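Local atomic coordinates of putative Endoribonuclease L-PSP (PDB entry 3M1X), a protein that is of unproven function but may act as a deaminase of the RutC (YjgF/YER057c/UK114) type. Residues T26-P31 against L85-S90; Q76-L81 against V140-I145; T99-D104 against A127-A132. All blocks are in the same frame, centred on the assembly; numbering follows the deposited sequence.

Contact 1 (T26-P31 against L85-S90); sequences TVVASP and LEEAGS
Glu87, in the last turn of helix 70-87, lies against residues 28-31, at and just beyond strand 25-28, and its side chain can be followed outward atom by atom. CB touches two neighbours, 3.7 Å from Val28 CG1 and 3.9 Å from Ser30 CB. CG stands anti to the backbone N (chi1 -178°) and comes to 3.5 Å from the same Val28 CG1, the glutamate and valine side chains running past one another in reverse sense. A bend at chi2 (76°) then turns the carboxylate along the backbone of Ala29 and Ser30. OE1 ends near Ser30 CA and Pro31 CD. OE2 approaches Ala29 O, but both are acceptors and no bond joins them; instead a water donates to Glu87 OE2, its oxygen 2.7 Å away. The same water accepts from Ala29 N at 2.9 Å. The other branch of Val28, CG2, rests on Ala88 CB at 3.8 Å. Just beyond, Gly89 takes a positive phi, with Ser90 N bonded to Leu85 O and Gly89 N to Glu86 O: the Schellman motif that ends the helix. Val28 is paired through its backbone with Ala43 of strand 43-46, and Ser30 N is bonded to Gln42 OE1, so the glutamate meets an already tethered chain. With no direct hydrogen bond between the segments, cohesion comes largely from the glutamate's methylenes, the valine methyls and the CB atoms of Ala88 and Ser30, while the charged end, at the exposed margin, reaches the backbone through one water; that solvated setting would probably keep the carboxylate ionised.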
ATOM      1  N   THR A  26     -18.490   0.816  -7.833  1.00  8.60           N
ATOM      2  CA  THR A  26     -19.022  -0.396  -8.472  1.00  8.95           C
ATOM      3  C   THR A  26     -18.175  -1.595  -7.998  1.00  6.93           C
ATOM      4  O   THR A  26     -16.940  -1.582  -8.111  1.00  7.88           O
ATOM      5  CB  THR A  26     -18.955  -0.286  -9.966  1.00 10.07           C
ATOM      6  OG1 THR A  26     -19.673   0.864 -10.414  1.00 15.30           O
ATOM      7  CG2 THR A  26     -19.585  -1.498 -10.634  1.00 13.67           C
ATOM      8  N   VAL A  27     -18.848  -2.611  -7.557  1.00  6.75           N
ATOM      9  CA  VAL A  27     -18.210  -3.858  -7.172  1.00  7.02           C
ATOM     10  C   VAL A  27     -17.868  -4.661  -8.388  1.00  7.49           C
ATOM     11  O   VAL A  27     -18.730  -4.870  -9.283  1.00  8.40           O
ATOM     12  CB  VAL A  27     -19.153  -4.650  -6.238  1.00  7.26           C
ATOM     13  CG1 VAL A  27     -18.622  -6.007  -5.943  1.00  9.41           C
ATOM     14  CG2 VAL A  27     -19.333  -3.882  -4.920  1.00  9.85           C
ATOM     15  N   VAL A  28     -16.661  -5.188  -8.468  1.00  6.02           N
ATOM     16  CA  VAL A  28     -16.187  -6.079  -9.526  1.00  6.08           C
ATOM     17  C   VAL A  28     -16.197  -7.478  -8.955  1.00  6.33           C
ATOM     18  O   VAL A  28     -15.607  -7.737  -7.915  1.00  6.80           O
ATOM     19  CB  VAL A  28     -14.777  -5.643  -9.917  1.00  6.20           C
ATOM     20  CG1 VAL A  28     -14.230  -6.604 -11.071  1.00  7.59           C
ATOM     21  CG2 VAL A  28     -14.746  -4.197 -10.399  1.00  7.53           C
ATOM     22  N   ALA A  29     -16.853  -8.426  -9.670  1.00  6.99           N
ATOM     23  CA  ALA A  29     -16.909  -9.817  -9.231  1.00  7.85           C
ATOM     24  C   ALA A  29     -16.764 -10.682 -10.486  1.00  8.64           C
ATOM     25  O   ALA A  29     -17.760 -11.029 -11.141  1.00 13.01           O
ATOM     26  CB  ALA A  29     -18.227 -10.081  -8.517  1.00  9.64           C
ATOM     27  N   SER A  30     -15.591 -11.064 -10.857  1.00  7.50           N
ATOM     28  CA  SER A  30     -15.375 -12.005 -11.924  1.00  7.51           C
ATOM     29  C   SER A  30     -15.655 -13.426 -11.473  1.00  7.24           C
ATOM     30  O   SER A  30     -15.163 -13.878 -10.442  1.00  8.63           O
ATOM     31  CB  SER A  30     -13.907 -11.963 -12.294  1.00  8.08           C
ATOM     32  OG  SER A  30     -13.567 -13.022 -13.182  1.00  8.20           O
ATOM     33  N   PRO A  31     -16.283 -14.239 -12.344  1.00  7.62           N
ATOM     34  CA  PRO A  31     -16.515 -15.643 -12.008  1.00  8.51           C
ATOM     35  C   PRO A  31     -15.293 -16.462 -12.226  1.00  8.08           C
ATOM     36  O   PRO A  31     -15.272 -17.675 -11.936  1.00  9.19           O
ATOM     37  CB  PRO A  31     -17.580 -16.072 -13.013  1.00 11.51           C
ATOM     38  CG  PRO A  31     -17.319 -15.213 -14.226  1.00 11.22           C
ATOM     39  CD  PRO A  31     -16.917 -13.854 -13.618  1.00  9.54           C
ATOM     40  N   LEU A  85      -9.195  -7.355 -13.598  1.00  5.09           N
ATOM     41  CA  LEU A  85      -9.058  -6.158 -14.412  1.00  5.46           C
ATOM     42  C   LEU A  85      -9.967  -6.222 -15.577  1.00  5.55           C
ATOM     43  O   LEU A  85     -10.641  -5.235 -15.938  1.00  6.46           O
ATOM     44  CB  LEU A  85      -7.603  -5.983 -14.823  1.00  5.67           C
ATOM     45  CG  LEU A  85      -6.669  -5.570 -13.708  1.00  5.64           C
ATOM     46  CD1 LEU A  85      -5.207  -5.895 -14.056  1.00  7.50           C
ATOM     47  CD2 LEU A  85      -6.837  -4.074 -13.371  1.00  6.12           C
ATOM     48  N   GLU A  86     -10.026  -7.372 -16.284  1.00  5.63           N
ATOM     49  CA  GLU A  86     -10.933  -7.487 -17.410  1.00  7.25           C
ATOM     50  C   GLU A  86     -12.366  -7.283 -17.009  1.00  5.30           C
ATOM     51  O   GLU A  86     -13.116  -6.608 -17.722  1.00  6.74           O
ATOM     52  CB  GLU A  86     -10.804  -8.891 -18.089  1.00  8.12           C
ATOM     53  CG  GLU A  86      -9.561  -9.113 -18.856  1.00 10.87           C
ATOM     54  CD  GLU A  86      -9.362 -10.500 -19.378  1.00 13.26           C
ATOM     55  OE1 GLU A  86      -9.996 -11.478 -18.805  1.00 16.55           O
ATOM     56  OE2 GLU A  86      -8.534 -10.650 -20.229  1.00 16.52           O
ATOM     57  N   GLU A  87     -12.774  -7.870 -15.891  1.00  5.91           N
ATOM     58  CA  GLU A  87     -14.164  -7.738 -15.434  1.00  5.59           C
ATOM     59  C   GLU A  87     -14.534  -6.339 -15.146  1.00  5.92           C
ATOM     60  O   GLU A  87     -15.675  -5.930 -15.298  1.00  6.70           O
ATOM     61  CB  GLU A  87     -14.321  -8.585 -14.169  1.00  6.35           C
ATOM     62  CG  GLU A  87     -15.707  -8.609 -13.578  1.00  6.23           C
ATOM     63  CD  GLU A  87     -16.700  -9.466 -14.308  1.00  7.11           C
ATOM     64  OE1 GLU A  87     -16.269 -10.296 -15.132  1.00  8.02           O
ATOM     65  OE2 GLU A  87     -17.892  -9.395 -14.003  1.00  8.85           O
ATOM     66  N   ALA A  88     -13.555  -5.525 -14.712  1.00  5.69           N
ATOM     67  CA  ALA A  88     -13.759  -4.147 -14.375  1.00  6.63           C
ATOM     68  C   ALA A  88     -13.841  -3.239 -15.599  1.00  7.79           C
ATOM     69  O   ALA A  88     -14.085  -2.044 -15.444  1.00  9.84           O
ATOM     70  CB  ALA A  88     -12.612  -3.643 -13.486  1.00  7.86           C
ATOM     71  N   GLY A  89     -13.534  -3.757 -16.779  1.00  7.12           N
ATOM     72  CA  GLY A  89     -13.388  -2.865 -17.947  1.00  8.32           C
ATOM     73  C   GLY A  89     -12.014  -2.298 -18.123  1.00  7.78           C
ATOM     74  O   GLY A  89     -11.855  -1.380 -18.908  1.00 10.60           O
ATOM     75  N   SER A  90     -11.047  -2.850 -17.421  1.00  6.57           N
ATOM     76  CA  SER A  90      -9.643  -2.459 -17.498  1.00  6.50           C
ATOM     77  C   SER A  90      -8.799  -3.536 -18.168  1.00  7.28           C
ATOM     78  O   SER A  90      -9.359  -4.406 -18.881  1.00  7.92           O
ATOM     79  CB  SER A  90      -9.195  -2.035 -16.097  1.00  6.66           C
ATOM     80  OG  SER A  90      -7.894  -1.481 -16.127  1.00  7.37           O
TER
HETATM   81  O   HOH W   1     -18.613  -7.849 -11.890  1.00  9.78           O

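Contact 2 (Q76-L81 against V140-I145)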
ATOM      1  N   GLN A  76      -0.635 -18.011 -10.951  1.00  8.24           N
ATOM      2  CA  GLN A  76      -2.041 -17.932 -10.637  1.00  8.17           C
ATOM      3  C   GLN A  76      -2.445 -16.533 -10.188  1.00  7.51           C
ATOM      4  O   GLN A  76      -3.501 -16.025 -10.552  1.00  7.27           O
ATOM      5  CB  GLN A  76      -2.487 -18.961  -9.628  1.00  9.03           C
ATOM      6  CG  GLN A  76      -4.024 -19.050  -9.462  1.00  9.71           C
ATOM      7  CD  GLN A  76      -4.690 -19.531 -10.759  1.00 10.38           C
ATOM      8  OE1 GLN A  76      -4.329 -20.609 -11.213  1.00 13.11           O
ATOM      9  NE2 GLN A  76      -5.638 -18.832 -11.306  1.00  9.40           N
ATOM     10  N   VAL A  77      -1.616 -15.905  -9.359  1.00  7.34           N
ATOM     11  CA  VAL A  77      -1.886 -14.558  -8.913  1.00  6.69           C
ATOM     12  C   VAL A  77      -1.997 -13.608 -10.107  1.00  6.36           C
ATOM     13  O   VAL A  77      -2.918 -12.797 -10.199  1.00  6.37           O
ATOM     14  CB  VAL A  77      -0.817 -14.059  -7.940  1.00  7.77           C
ATOM     15  CG1 VAL A  77      -0.805 -12.494  -7.785  1.00  7.56           C
ATOM     16  CG2 VAL A  77      -0.966 -14.725  -6.537  1.00  8.75           C
ATOM     17  N   MET A  78      -1.040 -13.709 -11.052  1.00  6.96           N
ATOM     18  CA  MET A  78      -1.100 -12.764 -12.177  1.00  6.94           C
ATOM     19  C   MET A  78      -2.253 -13.026 -13.097  1.00  6.88           C
ATOM     20  O   MET A  78      -2.858 -12.096 -13.624  1.00  6.49           O
ATOM     21  CB  MET A  78       0.250 -12.824 -12.955  1.00  7.79           C
ATOM     22  CG  MET A  78       1.473 -12.542 -12.197  1.00  8.15           C
ATOM     23  SD  MET A  78       1.416 -11.074 -11.100  1.00  8.99           S
ATOM     24  CE  MET A  78       1.182  -9.781 -12.323  1.00  9.73           C
ATOM     25  N   THR A  79      -2.625 -14.288 -13.266  1.00  6.79           N
ATOM     26  CA  THR A  79      -3.815 -14.650 -14.015  1.00  7.63           C
ATOM     27  C   THR A  79      -5.078 -14.112 -13.337  1.00  6.48           C
ATOM     28  O   THR A  79      -5.958 -13.576 -13.974  1.00  6.09           O
ATOM     29  CB  THR A  79      -3.879 -16.195 -14.148  1.00  8.24           C
ATOM     30  OG1 THR A  79      -2.780 -16.560 -14.966  1.00 11.11           O
ATOM     31  CG2 THR A  79      -5.161 -16.636 -14.806  1.00 10.99           C
ATOM     32  N   ASN A  80      -5.158 -14.264 -12.016  1.00  6.41           N
ATOM     33  CA  ASN A  80      -6.274 -13.756 -11.279  1.00  6.55           C
ATOM     34  C   ASN A  80      -6.454 -12.255 -11.421  1.00  6.37           C
ATOM     35  O   ASN A  80      -7.546 -11.747 -11.569  1.00  5.92           O
ATOM     36  CB  ASN A  80      -6.153 -14.141  -9.798  1.00  6.68           C
ATOM     37  CG  ASN A  80      -6.372 -15.599  -9.456  1.00  7.13           C
ATOM     38  OD1 ASN A  80      -6.879 -16.360 -10.316  1.00  7.21           O
ATOM     39  ND2 ASN A  80      -6.001 -16.013  -8.256  1.00  8.12           N
ATOM     40  N   LEU A  81      -5.321 -11.508 -11.304  1.00  6.10           N
ATOM     41  CA  LEU A  81      -5.385 -10.087 -11.514  0.70  5.51           C
ATOM     42  C   LEU A  81      -5.929  -9.714 -12.855  1.00  5.65           C
ATOM     43  O   LEU A  81      -6.755  -8.815 -12.997  1.00  6.03           O
ATOM     44  CB  LEU A  81      -4.029  -9.415 -11.308  0.70  7.66           C
ATOM     45  CG  LEU A  81      -3.608  -9.266  -9.863  0.70  8.20           C
ATOM     46  CD1 LEU A  81      -2.193  -8.872  -9.808  0.70 10.46           C
ATOM     47  CD2 LEU A  81      -4.514  -8.299  -9.059  0.70  9.93           C
ATOM     48  N   VAL A 140       2.662 -15.521  -1.977  1.00  8.07           N
ATOM     49  CA  VAL A 140       2.709 -14.289  -2.777  1.00  7.47           C
ATOM     50  C   VAL A 140       1.319 -13.712  -2.834  1.00  7.82           C
ATOM     51  O   VAL A 140       0.350 -14.447  -2.948  1.00  8.13           O
ATOM     52  CB  VAL A 140       3.300 -14.576  -4.157  1.00  7.99           C
ATOM     53  CG1 VAL A 140       2.614 -15.738  -4.869  1.00  9.70           C
ATOM     54  CG2 VAL A 140       3.300 -13.339  -5.032  1.00  9.90           C
ATOM     55  N   GLU A 141       1.243 -12.381  -2.778  1.00  7.56           N
ATOM     56  CA  GLU A 141       0.034 -11.628  -2.876  1.00  6.89           C
ATOM     57  C   GLU A 141       0.331 -10.402  -3.694  1.00  6.35           C
ATOM     58  O   GLU A 141       1.333  -9.739  -3.425  1.00  7.19           O
ATOM     59  CB  GLU A 141      -0.430 -11.267  -1.464  1.00  6.86           C
ATOM     60  CG  GLU A 141      -1.709 -10.460  -1.404  1.00  7.57           C
ATOM     61  CD  GLU A 141      -2.022  -9.926   0.023  1.00 15.62           C
ATOM     62  OE1 GLU A 141      -2.081 -10.736   0.833  1.00 19.20           O
ATOM     63  OE2 GLU A 141      -2.116  -8.697   0.166  1.00 21.53           O
ATOM     64  N   VAL A 142      -0.508 -10.019  -4.659  1.00  6.17           N
ATOM     65  CA  VAL A 142      -0.270  -8.826  -5.499  1.00  5.47           C
ATOM     66  C   VAL A 142      -1.564  -8.034  -5.593  1.00  5.69           C
ATOM     67  O   VAL A 142      -2.590  -8.578  -5.980  1.00  5.90           O
ATOM     68  CB  VAL A 142       0.247  -9.184  -6.886  1.00  6.34           C
ATOM     69  CG1 VAL A 142       0.471  -7.847  -7.690  1.00  6.89           C
ATOM     70  CG2 VAL A 142       1.582  -9.978  -6.830  1.00  7.50           C
ATOM     71  N   GLU A 143      -1.495  -6.795  -5.185  1.00  5.85           N
ATOM     72  CA  GLU A 143      -2.593  -5.824  -5.383  1.00  5.43           C
ATOM     73  C   GLU A 143      -2.206  -4.817  -6.434  1.00  4.99           C
ATOM     74  O   GLU A 143      -1.024  -4.682  -6.810  1.00  5.36           O
ATOM     75  CB  GLU A 143      -2.950  -5.118  -4.085  1.00  5.53           C
ATOM     76  CG  GLU A 143      -1.757  -4.355  -3.479  1.00  6.17           C
ATOM     77  CD  GLU A 143      -2.059  -3.587  -2.283  1.00  6.43           C
ATOM     78  OE1 GLU A 143      -3.123  -3.517  -1.761  1.00  7.92           O
ATOM     79  OE2 GLU A 143      -1.064  -2.971  -1.741  1.00 10.40           O
ATOM     80  N   CYS A 144      -3.162  -4.065  -6.951  1.00  4.66           N
ATOM     81  CA  CYS A 144      -2.849  -3.003  -7.931  1.00  4.91           C
ATOM     82  C   CYS A 144      -3.924  -1.958  -8.013  1.00  4.65           C
ATOM     83  O   CYS A 144      -5.037  -2.154  -7.526  1.00  5.60           O
ATOM     84  CB  CYS A 144      -2.562  -3.634  -9.283  1.00  5.72           C
ATOM     85  SG  CYS A 144      -4.012  -4.179 -10.204  1.00  8.50           S
ATOM     86  N   ILE A 145      -3.568  -0.859  -8.670  1.00  4.86           N
ATOM     87  CA  ILE A 145      -4.512   0.139  -9.086  0.50  5.04           C
ATOM     88  C   ILE A 145      -4.354   0.331 -10.563  1.00  4.47           C
ATOM     89  O   ILE A 145      -3.247   0.310 -11.114  1.00  5.15           O
ATOM     90  CB  ILE A 145      -4.372   1.498  -8.334  0.50  5.98           C
ATOM     91  CG1 ILE A 145      -5.527   2.472  -8.717  0.50  7.09           C
ATOM     92  CG2 ILE A 145      -3.024   2.106  -8.589  0.50  8.30           C
ATOM     93  CD1 ILE A 145      -5.357   3.825  -8.112  0.50 11.78           C
TER
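Helix 70-87 packs on a face of the curved beta-sheet, and residues 76-81 meet strand 140-146 of that sheet with their axes 8.7 Å apart and only 24° from parallel. One helical turn separates the two main contributors, Val77 and Leu81, whose side chains descend on the strand around Val142. Val77 CG1 comes to 3.6 Å from Val142 CB and as near to its CG2 methyl, the two valines meeting at a slant. The second Val77 branch, CG2, passes over the backbone instead, 3.8 Å from Val140 O, with Val140 CG1 a little farther off. Leu81 stands roughly perpendicular to Val142: in one of its two modelled conformers, Leu81 CD1 touches Val142 CG1 at 3.6 Å and Leu81 CD2 lies 3.6 Å from Val142 O. Leu81 CD2 is looser against Cys144 SG, at 4.3 Å. Val142 keeps CG1 anti to its backbone N (chi1 -180°), which sends that methyl to Leu81 and leaves CG2 for Val77. Along the strand Val140, Val142 and Cys144 turn to the helix, and Glu141 and Glu143 to the other face; this two-sided pattern fits the alpha-beta fold of the YjgF/L-PSP family, in which helices back a sheet whose opposite face meets neighbouring subunits of a trimer. Here Glu143 OE1 forms a salt bridge with Lys97 of the second subunit. Met78 SD makes a loose contact with Val142 CG2; the same side chain also packs on helix 108-119. On another side of the helix, Gln76 NE2 donates to Asn80 OD1 at 2.9 Å, arriving from above the carbonyl plane, while Asn80 ND2 donates to Leu58 O of strand 51-59.

Contact 3 (T99-D104 against A127-A132)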
ATOM      1  N   THR A  99       1.604  -3.524  -5.854  1.00  5.04           N
ATOM      2  CA  THR A  99       2.338  -3.815  -4.664  1.00  5.75           C
ATOM      3  C   THR A  99       2.434  -5.333  -4.592  1.00  5.43           C
ATOM      4  O   THR A  99       1.405  -6.036  -4.659  1.00  6.28           O
ATOM      5  CB  THR A  99       1.718  -3.241  -3.391  1.00  6.44           C
ATOM      6  OG1 THR A  99       1.543  -1.835  -3.589  1.00  7.09           O
ATOM      7  CG2 THR A  99       2.631  -3.469  -2.179  1.00  7.74           C
ATOM      8  N   CYS A 100       3.649  -5.842  -4.442  1.00  6.09           N
ATOM      9  CA  CYS A 100       3.979  -7.269  -4.534  1.00  6.87           C
ATOM     10  C   CYS A 100       4.539  -7.747  -3.210  1.00  6.75           C
ATOM     11  O   CYS A 100       5.597  -7.282  -2.792  1.00  7.78           O
ATOM     12  CB  CYS A 100       4.980  -7.490  -5.662  1.00  7.61           C
ATOM     13  SG  CYS A 100       4.402  -6.958  -7.284  1.00  7.48           S
ATOM     14  N   LEU A 101       3.767  -8.622  -2.555  1.00  7.26           N
ATOM     15  CA  LEU A 101       4.075  -9.120  -1.221  1.00  7.40           C
ATOM     16  C   LEU A 101       4.515 -10.534  -1.303  1.00  7.23           C
ATOM     17  O   LEU A 101       3.820 -11.382  -1.916  1.00  8.57           O
ATOM     18  CB  LEU A 101       2.855  -9.009  -0.323  1.00  8.23           C
ATOM     19  CG  LEU A 101       2.257  -7.622  -0.094  1.00  8.17           C
ATOM     20  CD1 LEU A 101       1.343  -7.160  -1.205  1.00  8.97           C
ATOM     21  CD2 LEU A 101       1.491  -7.636   1.265  1.00 10.23           C
ATOM     22  N   LEU A 102       5.636 -10.860  -0.712  1.00  8.19           N
ATOM     23  CA  LEU A 102       6.176 -12.245  -0.695  1.00  8.92           C
ATOM     24  C   LEU A 102       6.210 -12.780   0.693  1.00  9.70           C
ATOM     25  O   LEU A 102       6.520 -12.057   1.627  1.00 10.78           O
ATOM     26  CB  LEU A 102       7.606 -12.224  -1.280  1.00  9.45           C
ATOM     27  CG  LEU A 102       7.685 -11.808  -2.726  1.00 11.41           C
ATOM     28  CD1 LEU A 102       9.161 -11.511  -3.077  1.00 13.71           C
ATOM     29  CD2 LEU A 102       7.082 -12.835  -3.646  1.00 13.34           C
ATOM     30  N   ALA A 103       6.028 -14.067   0.815  1.00 11.00           N
ATOM     31  CA  ALA A 103       6.244 -14.754   2.095  1.00 12.60           C
ATOM     32  C   ALA A 103       7.721 -14.848   2.387  1.00 11.88           C
ATOM     33  O   ALA A 103       8.115 -14.952   3.560  1.00 15.45           O
ATOM     34  CB  ALA A 103       5.592 -16.161   2.111  1.00 13.53           C
ATOM     35  N   ASP A 104       8.574 -14.811   1.381  1.00 11.80           N
ATOM     36  CA  ASP A 104       9.990 -15.064   1.532  1.00 13.91           C
ATOM     37  C   ASP A 104      10.761 -14.250   0.520  1.00 11.42           C
ATOM     38  O   ASP A 104      10.546 -14.376  -0.707  1.00 11.84           O
ATOM     39  CB  ASP A 104      10.265 -16.584   1.235  1.00 16.68           C
ATOM     40  CG  ASP A 104      11.761 -17.020   1.288  1.00 20.61           C
ATOM     41  OD1 ASP A 104      12.720 -16.208   1.490  1.00 20.20           O
ATOM     42  OD2 ASP A 104      11.888 -18.283   1.303  1.00 23.05           O
ATOM     43  N   ALA A 127       6.001  -1.458  -5.755  1.00  5.87           N
ATOM     44  CA  ALA A 127       6.707  -1.669  -4.510  1.00  5.90           C
ATOM     45  C   ALA A 127       6.603  -3.100  -4.126  1.00  5.71           C
ATOM     46  O   ALA A 127       5.562  -3.722  -4.293  1.00  7.10           O
ATOM     47  CB  ALA A 127       6.148  -0.798  -3.395  1.00  7.70           C
ATOM     48  N   CYS A 128       7.676  -3.646  -3.606  1.00  7.11           N
ATOM     49  CA  CYS A 128       7.761  -5.061  -3.233  1.00  7.57           C
ATOM     50  C   CYS A 128       8.403  -5.201  -1.859  1.00  7.54           C
ATOM     51  O   CYS A 128       9.252  -4.437  -1.440  1.00  8.35           O
ATOM     52  CB  CYS A 128       8.699  -5.830  -4.200  1.00  8.54           C
ATOM     53  SG  CYS A 128       8.307  -5.700  -5.914  1.00  9.82           S
ATOM     54  N   PHE A 129       7.979  -6.233  -1.149  1.00  7.81           N
ATOM     55  CA  PHE A 129       8.561  -6.541   0.152  1.00  8.75           C
ATOM     56  C   PHE A 129       8.188  -7.938   0.531  1.00  7.94           C
ATOM     57  O   PHE A 129       7.242  -8.543   0.004  1.00  8.65           O
ATOM     58  CB  PHE A 129       8.122  -5.537   1.247  1.00  8.79           C
ATOM     59  CG  PHE A 129       6.630  -5.517   1.548  1.00  7.83           C
ATOM     60  CD1 PHE A 129       6.099  -6.219   2.565  1.00  9.46           C
ATOM     61  CD2 PHE A 129       5.810  -4.720   0.774  1.00  8.38           C
ATOM     62  CE1 PHE A 129       4.730  -6.179   2.819  1.00 10.98           C
ATOM     63  CE2 PHE A 129       4.477  -4.682   1.030  1.00  9.53           C
ATOM     64  CZ  PHE A 129       3.941  -5.358   2.050  1.00 10.26           C
ATOM     65  N   ALA A 130       8.948  -8.482   1.501  1.00  8.75           N
ATOM     66  CA  ALA A 130       8.557  -9.734   2.168  1.00  9.48           C
ATOM     67  C   ALA A 130       7.765  -9.406   3.412  1.00  7.88           C
ATOM     68  O   ALA A 130       8.209  -8.635   4.253  1.00  9.51           O
ATOM     69  CB  ALA A 130       9.740 -10.638   2.503  1.00 11.19           C
ATOM     70  N   ALA A 131       6.602  -9.957   3.499  1.00  8.70           N
ATOM     71  CA  ALA A 131       5.739  -9.894   4.725  1.00  9.87           C
ATOM     72  C   ALA A 131       6.257 -10.917   5.716  1.00 10.44           C
ATOM     73  O   ALA A 131       6.909 -11.867   5.320  1.00 11.56           O
ATOM     74  CB  ALA A 131       4.276 -10.208   4.369  1.00  9.71           C
ATOM     75  N   ALA A 132       5.920 -10.758   6.984  1.00 10.90           N
ATOM     76  CA  ALA A 132       6.144 -11.859   7.966  1.00 12.19           C
ATOM     77  C   ALA A 132       5.296 -13.054   7.593  1.00 12.04           C
ATOM     78  O   ALA A 132       5.774 -14.200   7.778  1.00 14.97           O
ATOM     79  CB  ALA A 132       5.814 -11.343   9.402  1.00 13.83           C
TER
HETATM   80  O   HOH W   2       9.290 -13.426   5.287  1.00 16.87           O
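Four backbone hydrogen bonds hold Thr99-Leu102 beside Ala127-Ala131, with the parallel bridged pairs running from Thr99-Ala127 to Leu102-Ala130. Cys100 N donates to Ala127 O at 2.9 Å, and its carbonyl accepts from Phe129 N; Leu102 then repeats the pattern, N to Phe129 O and O from Ala131 N, the last at 2.8 Å. CA-H...O contacts supplement the ladder, among them Cys128 CA to Cys100 O at 3.1 Å. Beyond the paired strands, one water donates to both Ala103 O (2.6 Å) and Ala131 O (2.8 Å).

Apolar contacts are divided between the faces. Leu101 and Phe129 run alongside each other in the same direction, with Leu101 CD2 only 3.4 Å from Phe129 CZ and oblique to the ring. A chi1 of 63° places Phe129 CG astride its backbone N and C, laying the ring over toward Leu101, and Thr99 CG2 meets the ring's edge at Phe129 CE2, 3.9 Å away. On the reverse face Cys100 CB touches Cys128 SG at 3.8 Å, beneath helix 108-119.

Between subunits, Phe129 meets the Phe129 rings of both other chains edge to face, and Cys128 N binds a citrate, probably from the crystallisation liquor, which may mark a pocket. Strand 95-102, helix 108-119 and strand 125-130 form a beta-alpha-beta crossover, whose sheet face bearing Phe129 is turned to the centre of a trimer, as is characteristic of the YjgF/L-PSP family.

From the N terminus, contact 1 opens at residues 26-31 and closes when the chain, after the sheet's first hairpins and helix 70-87, reaches 85-90. Contact 2 opens earlier on that same helix and closes only at strand 140-146, so the two cross along the sequence; Leu85 CD2 and Cys144 SG touch where they meet. Contact 3 is nested inside the loop of contact 2, joining the strands that precede and follow helix 108-119. Backbone pairing of strand 140-146 with strand 95-102 links contacts 2 and 3 directly, whereas contacts 1 and 3 lie on opposite sides of the chain's centre, their centres about 25 Å apart.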